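Local coordinates for Exo-1,5-alpha-L-arabinofuranobiosidase (Gibberella zeae, PDB 2YDT), which probably hydrolyses 1,5-linked alpha-L-arabinan from the chain end, releasing arabinobiose units, at residues A[29-34]-A[340-345]; A[11-16]-A[317-322]; A[160-165]-A[252-257]; A[183-188]-A[198-203]. One frame throughout, in Å; residues are numbered along the deposited sequence.

Contact 1 of 4, residues A[29-34]-A[340-345]; sequences LYARPL and MGAGIL. With AHR (alpha-L-arabinofuranose), chain C.
Leu29 to Pro33 runs roughly antiparallel to Met340 to Leu345, with end-to-end directions 161° apart. The two do not pair as sheet neighbours. Leu29 CA makes a C-H...O contact of 3.6 Å with Ala342 O. A water between the backbones accepts from Tyr30 N (3.1 Å) and lies near Gly343 O. Ala31 fills the middle: its CB lies 3.7 Å from Met340 CG and also touches Gly341 and Ala342. The Met340 chain is extended, with CG anti to the backbone N (chi1 -172°), and its sulfur lies against the Arg32-Pro33 peptide, SD to Arg32 C 3.5 Å, the side chain sliding past the proline ring. Leu29 splits its branches: CD1 presses on Ile344 O at 3.3 Å, while CD2 meets Leu345 CD2 at 4.1 Å, the two side chains crossing obliquely. Arg32 turns to the other side, where Tyr30 CE2 covers the centre of its guanidinium, NH1 bonds Ala31 O and NH2 bonds Thr324 OG1. In this six-bladed propeller the contact is a seam between first and last blades. At the Leu29/Leu345 end, Leu29, Tyr30 and Leu345 line the arabinofuranose pocket, with Leu29 CD2 4.0 Å from sugar C5.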
loop_
_atom_site.group_PDB
_atom_site.type_symbol
_atom_site.label_atom_id
_atom_site.label_comp_id
_atom_site.label_asym_id
_atom_site.label_seq_id
_atom_site.Cartn_x
_atom_site.Cartn_y
_atom_site.Cartn_z
ATOM N N LEU A 29 -1.396 10.362 -7.360
ATOM C CA LEU A 29 -0.643 9.997 -6.161
ATOM C C LEU A 29 -1.009 8.535 -5.882
ATOM O O LEU A 29 -2.058 8.048 -6.325
ATOM C CB LEU A 29 -1.061 10.891 -4.971
ATOM C CG LEU A 29 -0.116 10.921 -3.773
ATOM C CD1 LEU A 29 1.201 11.694 -4.120
ATOM C CD2 LEU A 29 -0.796 11.490 -2.518
ATOM N N TYR A 30 -0.168 7.823 -5.124
ATOM C CA TYR A 30 -0.621 6.548 -4.514
ATOM C C TYR A 30 -0.822 5.446 -5.526
ATOM O O TYR A 30 -1.923 4.903 -5.676
ATOM C CB TYR A 30 -1.888 6.777 -3.640
ATOM C CG TYR A 30 -1.981 5.875 -2.422
ATOM C CD1 TYR A 30 -1.752 6.384 -1.131
ATOM C CD2 TYR A 30 -2.340 4.533 -2.542
ATOM C CE1 TYR A 30 -1.843 5.604 -0.016
ATOM C CE2 TYR A 30 -2.433 3.726 -1.422
ATOM C CZ TYR A 30 -2.209 4.262 -0.160
ATOM O OH TYR A 30 -2.303 3.463 0.975
ATOM N N ALA A 31 0.249 5.062 -6.220
ATOM C CA ALA A 31 0.198 4.013 -7.236
ATOM C C ALA A 31 0.198 2.626 -6.602
ATOM O O ALA A 31 0.923 2.380 -5.643
ATOM C CB ALA A 31 1.412 4.143 -8.220
ATOM N N ARG A 32 -0.592 1.736 -7.203
ATOM C CA ARG A 32 -0.677 0.336 -6.768
ATOM C C ARG A 32 -0.770 -0.611 -7.942
ATOM O O ARG A 32 -1.633 -0.404 -8.828
ATOM C CB ARG A 32 -1.890 0.142 -5.829
ATOM C CG ARG A 32 -1.707 0.789 -4.461
ATOM C CD ARG A 32 -0.682 0.092 -3.616
ATOM N NE ARG A 32 -0.600 0.583 -2.253
ATOM C CZ ARG A 32 0.226 1.524 -1.815
ATOM N NH1 ARG A 32 1.014 2.195 -2.622
ATOM N NH2 ARG A 32 0.268 1.787 -0.537
ATOM N N PRO A 33 0.049 -1.699 -7.928
ATOM C CA PRO A 33 -0.006 -2.720 -8.984
ATOM C C PRO A 33 -0.558 -4.043 -8.491
ATOM O O PRO A 33 -0.622 -4.293 -7.290
ATOM C CB PRO A 33 1.468 -2.950 -9.284
ATOM C CG PRO A 33 2.104 -2.870 -7.970
ATOM C CD PRO A 33 1.271 -1.870 -7.130
ATOM N N LEU A 34 -0.967 -4.854 -9.444
ATOM C CA LEU A 34 -1.444 -6.227 -9.139
ATOM C C LEU A 34 -1.131 -7.178 -10.276
ATOM O O LEU A 34 -1.409 -6.866 -11.440
ATOM C CB LEU A 34 -2.962 -6.199 -8.893
ATOM C CG LEU A 34 -3.660 -7.542 -8.664
ATOM C CD1 LEU A 34 -3.196 -8.148 -7.322
ATOM C CD2 LEU A 34 -5.217 -7.458 -8.729
ATOM N N MET A 340 6.716 0.935 -8.641
ATOM C CA MET A 340 5.679 1.767 -9.268
ATOM C C MET A 340 5.412 2.958 -8.374
ATOM O O MET A 340 5.295 2.829 -7.154
ATOM C CB MET A 340 4.375 0.978 -9.425
ATOM C CG MET A 340 3.277 1.682 -10.234
ATOM S SD MET A 340 1.721 0.779 -10.000
ATOM C CE MET A 340 0.663 1.662 -11.131
ATOM N N GLY A 341 5.327 4.148 -8.971
ATOM C CA GLY A 341 5.045 5.357 -8.225
ATOM C C GLY A 341 4.190 6.348 -8.953
ATOM O O GLY A 341 4.030 6.269 -10.195
ATOM N N ALA A 342 3.602 7.254 -8.161
ATOM C CA ALA A 342 2.777 8.324 -8.718
ATOM C C ALA A 342 3.179 9.676 -8.159
ATOM O O ALA A 342 2.357 10.573 -7.996
ATOM C CB ALA A 342 1.268 8.029 -8.576
ATOM N N GLY A 343 4.464 9.857 -7.890
ATOM C CA GLY A 343 4.949 11.167 -7.567
ATOM C C GLY A 343 4.867 11.509 -6.098
ATOM O O GLY A 343 4.733 10.624 -5.223
ATOM N N ILE A 344 4.985 12.803 -5.825
ATOM C CA ILE A 344 5.160 13.308 -4.481
ATOM C C ILE A 344 3.918 13.978 -3.912
ATOM O O ILE A 344 3.017 14.386 -4.639
ATOM C CB ILE A 344 6.338 14.313 -4.397
ATOM C CG1 ILE A 344 6.033 15.596 -5.184
ATOM C CG2 ILE A 344 7.623 13.687 -4.955
ATOM C CD1 ILE A 344 7.130 16.675 -5.007
ATOM N N LEU A 345 3.883 14.076 -2.588
ATOM C CA LEU A 345 2.828 14.789 -1.892
ATOM C C LEU A 345 2.681 16.219 -2.392
ATOM O O LEU A 345 3.683 16.819 -2.832
ATOM C CB LEU A 345 3.126 14.819 -0.389
ATOM C CG LEU A 345 2.919 13.482 0.315
ATOM C CD1 LEU A 345 3.675 13.537 1.689
ATOM C CD2 LEU A 345 1.444 13.216 0.517
HETATM O O5 AHR C . -3.458 9.568 0.170
HETATM C C5 AHR C . -3.639 10.993 0.236
HETATM C C4 AHR C . -3.072 11.570 1.509
HETATM O O4 AHR C . -3.730 11.094 2.666
HETATM C C3 AHR C . -3.277 13.092 1.625
HETATM O O3 AHR C . -2.307 13.864 0.872
HETATM C C2 AHR C . -3.070 13.311 3.104
HETATM O O2 AHR C . -3.755 14.442 3.661
HETATM C C1 AHR C . -3.568 12.024 3.705
HETATM O O HOH W 1 2.841 8.559 -5.163
#

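Contact 2 of 4, residues A[11-16]-A[317-322]; sequences FSNVEI and VPQPTA
Asn13 and Pro318 share the one direct hydrogen bond here, from Asn13 ND2 to Pro318 O, at a long 3.3 Å and an N-H...O angle of 154°. The acceptor lies in the plane of the Asn13 amide, but the donor stands 43° out of the Pro318 carbonyl plane. Van der Waals contacts flank the bond: Ser12 OG rests on Pro318 CG at 3.4 Å, and Asn13 ND2 also meets Pro320 CD at 3.4 Å. A third link is indirect. Gln319 OE1 stays 3.7 Å from Asn13 ND2 and bonds instead to Ser357 OG, a hydroxyl that Asn13 N also reaches, while Gln319 NE2 bonds to Ser355 OG. The Asn13 backbone sits in a G1 beta bulge, where Asn13 and Val14 both face Ala356 of the neighbouring strand. The chemistry implies a light surface join burying 181 Å²: two prolines with no N-H to offer, one long amide bond, and a buried Gln319 whose amide is bonded to Ser357 and Ser355 of strand 354-360.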
loop_
_atom_site.group_PDB
_atom_site.type_symbol
_atom_site.label_atom_id
_atom_site.label_comp_id
_atom_site.label_asym_id
_atom_site.label_seq_id
_atom_site.Cartn_x
_atom_site.Cartn_y
_atom_site.Cartn_z
ATOM N N PHE A 11 12.856 -2.976 -17.657
ATOM C CA PHE A 11 12.712 -1.651 -18.255
ATOM C C PHE A 11 12.767 -0.584 -17.180
ATOM O O PHE A 11 12.568 -0.870 -15.984
ATOM C CB PHE A 11 11.428 -1.522 -19.048
ATOM C CG PHE A 11 10.179 -1.811 -18.254
ATOM C CD1 PHE A 11 9.590 -0.826 -17.450
ATOM C CD2 PHE A 11 9.568 -3.044 -18.342
ATOM C CE1 PHE A 11 8.410 -1.097 -16.757
ATOM C CE2 PHE A 11 8.408 -3.321 -17.625
ATOM C CZ PHE A 11 7.828 -2.340 -16.833
ATOM N N SER A 12 13.065 0.649 -17.592
ATOM C CA SER A 12 13.234 1.748 -16.651
ATOM C C SER A 12 12.354 2.945 -17.003
ATOM O O SER A 12 12.309 3.389 -18.147
ATOM C CB SER A 12 14.684 2.200 -16.601
ATOM O OG SER A 12 15.529 1.131 -16.168
ATOM N N ASN A 13 11.593 3.415 -16.019
ATOM C CA ASN A 13 10.839 4.661 -16.153
ATOM C C ASN A 13 9.841 4.696 -17.282
ATOM O O ASN A 13 9.760 5.689 -18.018
ATOM C CB ASN A 13 11.827 5.818 -16.257
ATOM C CG ASN A 13 12.793 5.795 -15.141
ATOM O OD1 ASN A 13 13.999 5.522 -15.335
ATOM N ND2 ASN A 13 12.287 6.027 -13.945
ATOM N N VAL A 14 9.062 3.644 -17.426
ATOM C CA VAL A 14 7.991 3.631 -18.374
ATOM C C VAL A 14 6.783 4.401 -17.794
ATOM O O VAL A 14 6.312 4.110 -16.708
ATOM C CB VAL A 14 7.591 2.176 -18.738
ATOM C CG1 VAL A 14 6.207 2.093 -19.429
ATOM C CG2 VAL A 14 8.712 1.538 -19.597
ATOM N N GLU A 15 6.303 5.387 -18.536
ATOM C CA GLU A 15 5.173 6.182 -18.112
ATOM C C GLU A 15 3.901 5.437 -18.363
ATOM O O GLU A 15 3.639 4.935 -19.472
ATOM C CB GLU A 15 5.156 7.527 -18.860
ATOM C CG GLU A 15 4.029 8.480 -18.450
ATOM C CD GLU A 15 4.202 9.827 -19.091
ATOM O OE1 GLU A 15 3.589 10.028 -20.144
ATOM O OE2 GLU A 15 4.990 10.638 -18.566
ATOM N N ILE A 16 3.072 5.395 -17.317
ATOM C CA ILE A 16 1.764 4.771 -17.345
ATOM C C ILE A 16 0.639 5.792 -17.598
ATOM O O ILE A 16 -0.295 5.527 -18.369
ATOM C CB ILE A 16 1.527 4.006 -16.000
ATOM C CG1 ILE A 16 2.581 2.888 -15.851
ATOM C CG2 ILE A 16 0.089 3.496 -15.899
ATOM C CD1 ILE A 16 2.520 2.103 -14.525
ATOM N N VAL A 317 18.175 1.870 -7.521
ATOM C CA VAL A 317 17.350 1.414 -8.623
ATOM C C VAL A 317 17.010 2.625 -9.497
ATOM O O VAL A 317 17.163 3.753 -9.034
ATOM C CB VAL A 317 16.018 0.754 -8.111
ATOM C CG1 VAL A 317 16.295 -0.574 -7.339
ATOM C CG2 VAL A 317 15.216 1.752 -7.284
ATOM N N PRO A 318 16.544 2.402 -10.730
ATOM C CA PRO A 318 16.308 3.561 -11.587
ATOM C C PRO A 318 15.001 4.319 -11.396
ATOM O O PRO A 318 14.818 5.387 -11.980
ATOM C CB PRO A 318 16.338 2.985 -12.989
ATOM C CG PRO A 318 16.122 1.550 -12.845
ATOM C CD PRO A 318 16.506 1.139 -11.483
ATOM N N GLN A 319 14.091 3.742 -10.617
ATOM C CA GLN A 319 12.786 4.359 -10.410
ATOM C C GLN A 319 12.917 5.461 -9.363
ATOM O O GLN A 319 13.554 5.289 -8.328
ATOM C CB GLN A 319 11.797 3.283 -9.957
ATOM C CG GLN A 319 10.368 3.808 -9.771
ATOM C CD GLN A 319 9.671 4.109 -11.073
ATOM O OE1 GLN A 319 10.081 3.681 -12.185
ATOM N NE2 GLN A 319 8.583 4.858 -10.960
ATOM N N PRO A 320 12.333 6.665 -9.633
ATOM C CA PRO A 320 12.481 7.755 -8.699
ATOM C C PRO A 320 11.744 7.601 -7.357
ATOM O O PRO A 320 10.852 6.761 -7.213
ATOM C CB PRO A 320 11.927 8.947 -9.485
ATOM C CG PRO A 320 10.998 8.384 -10.425
ATOM C CD PRO A 320 11.587 7.059 -10.831
ATOM N N THR A 321 12.120 8.444 -6.409
ATOM C CA THR A 321 11.431 8.560 -5.121
ATOM C C THR A 321 9.987 8.993 -5.335
ATOM O O THR A 321 9.693 9.903 -6.138
ATOM C CB THR A 321 12.129 9.559 -4.252
ATOM O OG1 THR A 321 13.480 9.092 -4.019
ATOM C CG2 THR A 321 11.388 9.766 -2.926
ATOM N N ALA A 322 9.078 8.322 -4.622
ATOM C CA ALA A 322 7.667 8.686 -4.660
ATOM C C ALA A 322 6.997 8.350 -3.326
ATOM O O ALA A 322 7.366 7.381 -2.645
ATOM C CB ALA A 322 6.943 7.991 -5.814
#

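Contact 3 of 4, residues A[160-165]-A[252-257]; sequences MTYKEK and DPQKFL. With SO4 (sulfate ion), chain G; SO4 (sulfate ion), chain H.
Two beta turns meet here: the type II' turn Tyr162 to Lys165, closing the hairpin of strands 154-162 and 165-172, and the type I turn Asp252 to Lys255, which carries an Asx turn. Pro253 CD sits over the centre of the Tyr162 ring in a CH-pi contact, 3.5 Å from the centroid and 12° off the normal. Lys163 CG covers the opposite face, so the ring is sandwiched. Beside it, Met160 CE touches Pro253 CB at 3.7 Å. The polar half starts at Lys165, whose extended chain brings NZ in the carbonyl plane onto a lone pair of Gln254 OE1, 2.9 Å away. The same amide gives NE2 to the syn lone pair of Asp252 OD1 at 3.1 Å; the bonds at OE1 and NE2 together fix the rotation of the amide. Gln254 N also reaches OD1 of Asp252, from above the carboxylate plane, at 2.9 Å. A water bridges Lys165 NZ and Gln254 NE2. The hairpin end of one blade thus packs on a loop of the next, with Met160 and Pro253 both against Tyr223 of strand 223-230, Pro253 O bonded to Tyr169 OH and Gln254 lying on Thr187.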
loop_
_atom_site.group_PDB
_atom_site.type_symbol
_atom_site.label_atom_id
_atom_site.label_comp_id
_atom_site.label_asym_id
_atom_site.label_seq_id
_atom_site.Cartn_x
_atom_site.Cartn_y
_atom_site.Cartn_z
ATOM N N MET A 160 -4.961 -8.919 2.930
ATOM C CA MET A 160 -4.189 -10.160 2.910
ATOM C C MET A 160 -5.024 -11.309 3.502
ATOM O O MET A 160 -5.698 -11.150 4.512
ATOM C CB MET A 160 -2.918 -9.994 3.753
ATOM C CG MET A 160 -1.945 -11.158 3.608
ATOM S SD MET A 160 -0.528 -11.061 4.747
ATOM C CE MET A 160 -1.335 -11.480 6.267
ATOM N N THR A 161 -4.940 -12.481 2.882
ATOM C CA THR A 161 -5.595 -13.680 3.392
ATOM C C THR A 161 -4.747 -14.330 4.480
ATOM O O THR A 161 -3.509 -14.332 4.391
ATOM C CB THR A 161 -5.880 -14.653 2.255
ATOM O OG1 THR A 161 -6.878 -14.098 1.369
ATOM C CG2 THR A 161 -6.425 -16.019 2.768
ATOM N N TYR A 162 -5.404 -14.881 5.498
ATOM C CA TYR A 162 -4.737 -15.744 6.508
ATOM C C TYR A 162 -5.685 -16.869 6.837
ATOM O O TYR A 162 -6.735 -16.626 7.420
ATOM C CB TYR A 162 -4.399 -14.979 7.774
ATOM C CG TYR A 162 -3.802 -15.847 8.873
ATOM C CD1 TYR A 162 -2.588 -16.505 8.684
ATOM C CD2 TYR A 162 -4.484 -16.052 10.072
ATOM C CE1 TYR A 162 -2.031 -17.314 9.676
ATOM C CE2 TYR A 162 -3.922 -16.823 11.057
ATOM C CZ TYR A 162 -2.716 -17.448 10.853
ATOM O OH TYR A 162 -2.167 -18.211 11.881
ATOM N N LYS A 163 -5.327 -18.082 6.423
ATOM C CA LYS A 163 -6.173 -19.253 6.642
ATOM C C LYS A 163 -7.567 -18.995 6.077
ATOM O O LYS A 163 -7.719 -18.713 4.892
ATOM C CB LYS A 163 -6.105 -19.626 8.144
ATOM C CG LYS A 163 -4.693 -20.015 8.580
ATOM C CD LYS A 163 -4.648 -20.593 9.998
ATOM C CE LYS A 163 -3.312 -21.224 10.385
ATOM N NZ LYS A 163 -2.469 -21.750 9.249
ATOM N N GLU A 164 -8.598 -19.073 6.882
ATOM C CA GLU A 164 -9.928 -18.956 6.330
ATOM C C GLU A 164 -10.470 -17.523 6.359
ATOM O O GLU A 164 -11.643 -17.305 6.010
ATOM C CB GLU A 164 -10.871 -19.918 7.065
ATOM C CG GLU A 164 -11.432 -19.369 8.384
ATOM C CD GLU A 164 -10.463 -19.289 9.540
ATOM O OE1 GLU A 164 -9.254 -19.615 9.418
ATOM O OE2 GLU A 164 -10.931 -18.872 10.621
ATOM N N LYS A 165 -9.633 -16.559 6.757
ATOM C CA LYS A 165 -10.068 -15.162 6.870
ATOM C C LYS A 165 -9.392 -14.262 5.851
ATOM O O LYS A 165 -8.242 -14.487 5.471
ATOM C CB LYS A 165 -9.768 -14.583 8.243
ATOM C CG LYS A 165 -10.448 -15.275 9.406
ATOM C CD LYS A 165 -9.990 -14.709 10.702
ATOM C CE LYS A 165 -10.389 -15.593 11.861
ATOM N NZ LYS A 165 -10.036 -15.025 13.176
ATOM N N ASP A 252 1.215 -15.333 13.638
ATOM C CA ASP A 252 -0.176 -15.036 13.445
ATOM C C ASP A 252 -0.286 -13.544 13.086
ATOM O O ASP A 252 -0.014 -12.691 13.930
ATOM C CB ASP A 252 -0.969 -15.325 14.719
ATOM C CG ASP A 252 -2.475 -15.164 14.521
ATOM O OD1 ASP A 252 -2.946 -14.440 13.601
ATOM O OD2 ASP A 252 -3.251 -15.759 15.323
ATOM N N PRO A 253 -0.672 -13.230 11.822
ATOM C CA PRO A 253 -0.680 -11.834 11.373
ATOM C C PRO A 253 -1.879 -11.028 11.915
ATOM O O PRO A 253 -2.073 -9.834 11.598
ATOM C CB PRO A 253 -0.674 -11.988 9.851
ATOM C CG PRO A 253 -1.475 -13.192 9.641
ATOM C CD PRO A 253 -1.068 -14.140 10.727
ATOM N N GLN A 254 -2.669 -11.656 12.773
ATOM C CA GLN A 254 -3.690 -10.966 13.579
ATOM C C GLN A 254 -3.171 -10.424 14.915
ATOM O O GLN A 254 -3.899 -9.741 15.660
ATOM C CB GLN A 254 -4.878 -11.892 13.851
ATOM C CG GLN A 254 -5.576 -12.389 12.598
ATOM C CD GLN A 254 -6.519 -13.527 12.897
ATOM O OE1 GLN A 254 -7.745 -13.339 12.899
ATOM N NE2 GLN A 254 -5.959 -14.722 13.169
ATOM N N LYS A 255 -1.930 -10.788 15.227
ATOM C CA LYS A 255 -1.340 -10.538 16.528
ATOM C C LYS A 255 -0.019 -9.803 16.463
ATOM O O LYS A 255 0.939 -10.131 17.191
ATOM C CB LYS A 255 -1.145 -11.875 17.254
ATOM C CG LYS A 255 -2.427 -12.678 17.468
ATOM C CD LYS A 255 -2.125 -13.905 18.397
ATOM C CE LYS A 255 -3.319 -14.790 18.548
ATOM N NZ LYS A 255 -4.333 -14.129 19.383
ATOM N N PHE A 256 0.052 -8.770 15.643
ATOM C CA PHE A 256 1.240 -7.919 15.656
ATOM C C PHE A 256 1.350 -7.033 16.907
ATOM O O PHE A 256 2.437 -6.554 17.209
ATOM C CB PHE A 256 1.348 -7.088 14.371
ATOM C CG PHE A 256 1.632 -7.919 13.123
ATOM C CD1 PHE A 256 2.822 -8.603 13.009
ATOM C CD2 PHE A 256 0.689 -8.003 12.083
ATOM C CE1 PHE A 256 3.112 -9.355 11.856
ATOM C CE2 PHE A 256 0.957 -8.725 10.948
ATOM C CZ PHE A 256 2.164 -9.403 10.825
ATOM N N LEU A 257 0.250 -6.783 17.611
ATOM C CA LEU A 257 0.230 -5.762 18.658
ATOM C C LEU A 257 1.230 -6.077 19.768
ATOM O O LEU A 257 1.865 -5.151 20.310
ATOM C CB LEU A 257 -1.155 -5.614 19.242
ATOM C CG LEU A 257 -1.263 -4.647 20.417
ATOM C CD1 LEU A 257 -0.981 -3.217 19.956
ATOM C CD2 LEU A 257 -2.645 -4.756 21.035
HETATM S S SO4 G . -2.537 -18.800 4.213
HETATM O O1 SO4 G . -3.568 -17.962 3.614
HETATM O O2 SO4 G . -2.774 -18.933 5.639
HETATM O O3 SO4 G . -2.550 -20.130 3.605
HETATM O O4 SO4 G . -1.248 -18.147 3.948
HETATM S S SO4 H . -2.075 -13.208 -0.223
HETATM O O1 SO4 H . -3.059 -12.909 0.779
HETATM O O2 SO4 H . -1.243 -11.994 -0.477
HETATM O O3 SO4 H . -1.259 -14.333 0.212
HETATM O O4 SO4 H . -2.694 -13.620 -1.472
HETATM O O HOH W 2 -4.035 -18.780 13.960
HETATM O O HOH W 3 -7.592 -17.109 13.507
#

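Contact 4 of 4, residues A[183-188]-A[198-203]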
loop_
_atom_site.group_PDB
_atom_site.type_symbol
_atom_site.label_atom_id
_atom_site.label_comp_id
_atom_site.label_asym_id
_atom_site.label_seq_id
_atom_site.Cartn_x
_atom_site.Cartn_y
_atom_site.Cartn_z
ATOM N N LEU A 183 -2.919 1.778 14.413
ATOM C CA LEU A 183 -3.026 0.822 13.314
ATOM C C LEU A 183 -3.900 -0.331 13.779
ATOM O O LEU A 183 -3.738 -0.828 14.902
ATOM C CB LEU A 183 -1.638 0.308 12.896
ATOM C CG LEU A 183 -0.795 1.375 12.234
ATOM C CD1 LEU A 183 0.637 0.916 12.052
ATOM C CD2 LEU A 183 -1.410 1.742 10.852
ATOM N N VAL A 184 -4.849 -0.718 12.932
ATOM C CA VAL A 184 -5.892 -1.682 13.279
ATOM C C VAL A 184 -6.241 -2.552 12.108
ATOM O O VAL A 184 -5.834 -2.278 10.978
ATOM C CB VAL A 184 -7.196 -0.991 13.741
ATOM C CG1 VAL A 184 -6.978 0.022 14.864
ATOM C CG2 VAL A 184 -7.906 -0.277 12.581
ATOM N N HIS A 185 -7.016 -3.616 12.360
ATOM C CA HIS A 185 -7.559 -4.440 11.274
ATOM C C HIS A 185 -8.959 -4.914 11.595
ATOM O O HIS A 185 -9.403 -4.896 12.753
ATOM C CB HIS A 185 -6.664 -5.623 10.915
ATOM C CG HIS A 185 -6.712 -6.771 11.876
ATOM N ND1 HIS A 185 -5.738 -6.993 12.833
ATOM C CD2 HIS A 185 -7.589 -7.801 11.987
ATOM C CE1 HIS A 185 -6.039 -8.093 13.512
ATOM N NE2 HIS A 185 -7.172 -8.592 13.034
ATOM N N GLN A 186 -9.654 -5.339 10.536
ATOM C CA GLN A 186 -10.872 -6.109 10.672
ATOM C C GLN A 186 -10.760 -7.312 9.755
ATOM O O GLN A 186 -10.024 -7.287 8.761
ATOM C CB GLN A 186 -12.109 -5.272 10.327
ATOM C CG GLN A 186 -12.394 -4.157 11.347
ATOM C CD GLN A 186 -13.528 -3.258 10.940
ATOM O OE1 GLN A 186 -13.330 -2.128 10.498
ATOM N NE2 GLN A 186 -14.756 -3.771 11.070
ATOM N N THR A 187 -11.506 -8.376 10.077
ATOM C CA THR A 187 -11.499 -9.562 9.243
ATOM C C THR A 187 -12.898 -9.885 8.685
ATOM O O THR A 187 -13.914 -9.410 9.194
ATOM C CB THR A 187 -10.981 -10.813 10.024
ATOM O OG1 THR A 187 -11.935 -11.216 11.043
ATOM C CG2 THR A 187 -9.615 -10.574 10.650
ATOM N N THR A 188 -12.914 -10.698 7.637
ATOM C CA THR A 188 -14.173 -11.157 7.062
ATOM C C THR A 188 -14.029 -12.587 6.529
ATOM O O THR A 188 -12.936 -13.003 6.120
ATOM C CB THR A 188 -14.661 -10.232 5.954
ATOM O OG1 THR A 188 -15.984 -10.611 5.557
ATOM C CG2 THR A 188 -13.740 -10.260 4.740
ATOM N N VAL A 198 -9.609 -4.812 15.640
ATOM C CA VAL A 198 -8.502 -5.354 16.445
ATOM C C VAL A 198 -7.291 -4.435 16.277
ATOM O O VAL A 198 -6.885 -4.147 15.144
ATOM C CB VAL A 198 -8.129 -6.756 16.010
ATOM C CG1 VAL A 198 -6.910 -7.351 16.802
ATOM C CG2 VAL A 198 -9.365 -7.727 16.081
ATOM N N ASP A 199 -6.691 -4.008 17.393
ATOM C CA ASP A 199 -5.490 -3.161 17.325
ATOM C C ASP A 199 -4.273 -3.968 16.883
ATOM O O ASP A 199 -4.060 -5.120 17.347
ATOM C CB ASP A 199 -5.208 -2.532 18.673
ATOM C CG ASP A 199 -6.232 -1.464 19.060
ATOM O OD1 ASP A 199 -7.051 -1.035 18.218
ATOM O OD2 ASP A 199 -6.329 -1.145 20.272
ATOM N N ASP A 200 -3.479 -3.372 15.978
ATOM C CA ASP A 200 -2.271 -3.967 15.436
ATOM C C ASP A 200 -0.986 -3.334 15.993
ATOM O O ASP A 200 0.036 -4.021 16.082
ATOM C CB ASP A 200 -2.236 -3.860 13.909
ATOM C CG ASP A 200 -3.303 -4.682 13.233
ATOM O OD1 ASP A 200 -3.600 -5.790 13.715
ATOM O OD2 ASP A 200 -3.842 -4.176 12.208
ATOM N N THR A 201 -1.024 -2.027 16.256
ATOM C CA THR A 201 0.147 -1.277 16.710
ATOM C C THR A 201 -0.364 0.053 17.223
ATOM O O THR A 201 -1.134 0.742 16.560
ATOM C CB THR A 201 1.200 -1.067 15.568
ATOM O OG1 THR A 201 2.022 -2.230 15.450
ATOM C CG2 THR A 201 2.104 0.136 15.834
ATOM N N LYS A 202 0.039 0.402 18.440
ATOM C CA LYS A 202 -0.322 1.666 19.048
ATOM C C LYS A 202 0.720 2.040 20.089
ATOM O O LYS A 202 1.392 1.181 20.637
ATOM C CB LYS A 202 -1.694 1.617 19.707
ATOM C CG LYS A 202 -1.832 0.633 20.845
ATOM C CD LYS A 202 -3.311 0.448 21.188
ATOM C CE LYS A 202 -3.500 -0.557 22.300
ATOM N NZ LYS A 202 -4.952 -0.749 22.528
ATOM N N TYR A 203 0.841 3.331 20.349
ATOM C CA TYR A 203 1.878 3.876 21.217
ATOM C C TYR A 203 1.287 4.785 22.299
ATOM O O TYR A 203 0.418 5.567 22.056
ATOM C CB TYR A 203 2.928 4.602 20.375
ATOM C CG TYR A 203 3.769 3.638 19.578
ATOM C CD1 TYR A 203 4.825 2.934 20.147
ATOM C CD2 TYR A 203 3.469 3.343 18.250
ATOM C CE1 TYR A 203 5.555 2.040 19.430
ATOM C CE2 TYR A 203 4.188 2.436 17.535
ATOM C CZ TYR A 203 5.259 1.769 18.112
ATOM O OH TYR A 203 5.984 0.829 17.425
#
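Leu183 and Thr201, then His185 and Val198, form hydrogen-bonded antiparallel pairs, with Val184 and Asp199 as the non-hydrogen-bonded pair between, on strands whose directions are 140° apart. A classic bulge interrupts the register: Asp200 N (2.8 Å) and Thr201 N (3.3 Å) both reach Leu183 O, from the same face of its plane. At the bulge Asp200 points towards the partner strand, where OD1 takes a 2.6 Å bond from His185 ND1 through its syn lone pair. The two groups are nearly coplanar, with OD1 in the imidazole plane and ring and carboxylate only 12° apart. His185 CG sits in the crowded position between backbone N and carbonyl carbon (chi1 76°). Val198 CB lies over one face of the imidazole, 3.8 Å from the centroid and offset towards the rim. A buried carboxylate here may favour a protonated imidazole. Leu183 and Thr201 lie side by side on the same face, CD1 to CB 4.1 Å. On the other face Asp199 OD1 touches Val184 CG1 and pairs with Lys182, while OD2 makes a salt bridge of 2.7 Å to Lys202 NZ. Strand 198-201 is the outermost of its blade; Leu183, Asp200 and Thr201 face Tyr225 of the next blade's strand 223-230, and Val184 packs on Tyr170 of strand 165-172.

Overall arrangement
Contacts 1 and 4 are buried, contacts 2 and 3 lie at the surface. Contact 1 is nearest the centre of the chain and mostly apolar, with a water at the seam. Contact 2 touches contact 1, their centres about 11 Å apart, and sets strand 11-17 of the last blade against the loop that leads into it; that outermost strand comes from the N-terminus and so closes the propeller ring. Contacts 3 and 4 meet where Gln254 and Leu257 pack on His185 and Asp199, and both involve the blade of strands 154 to 201. Contact 4 alone is strand pairing within a blade; contact 3 joins neighbouring blades through turns, combining a CH-pi contact between proline and tyrosine with side-chain hydrogen bonds.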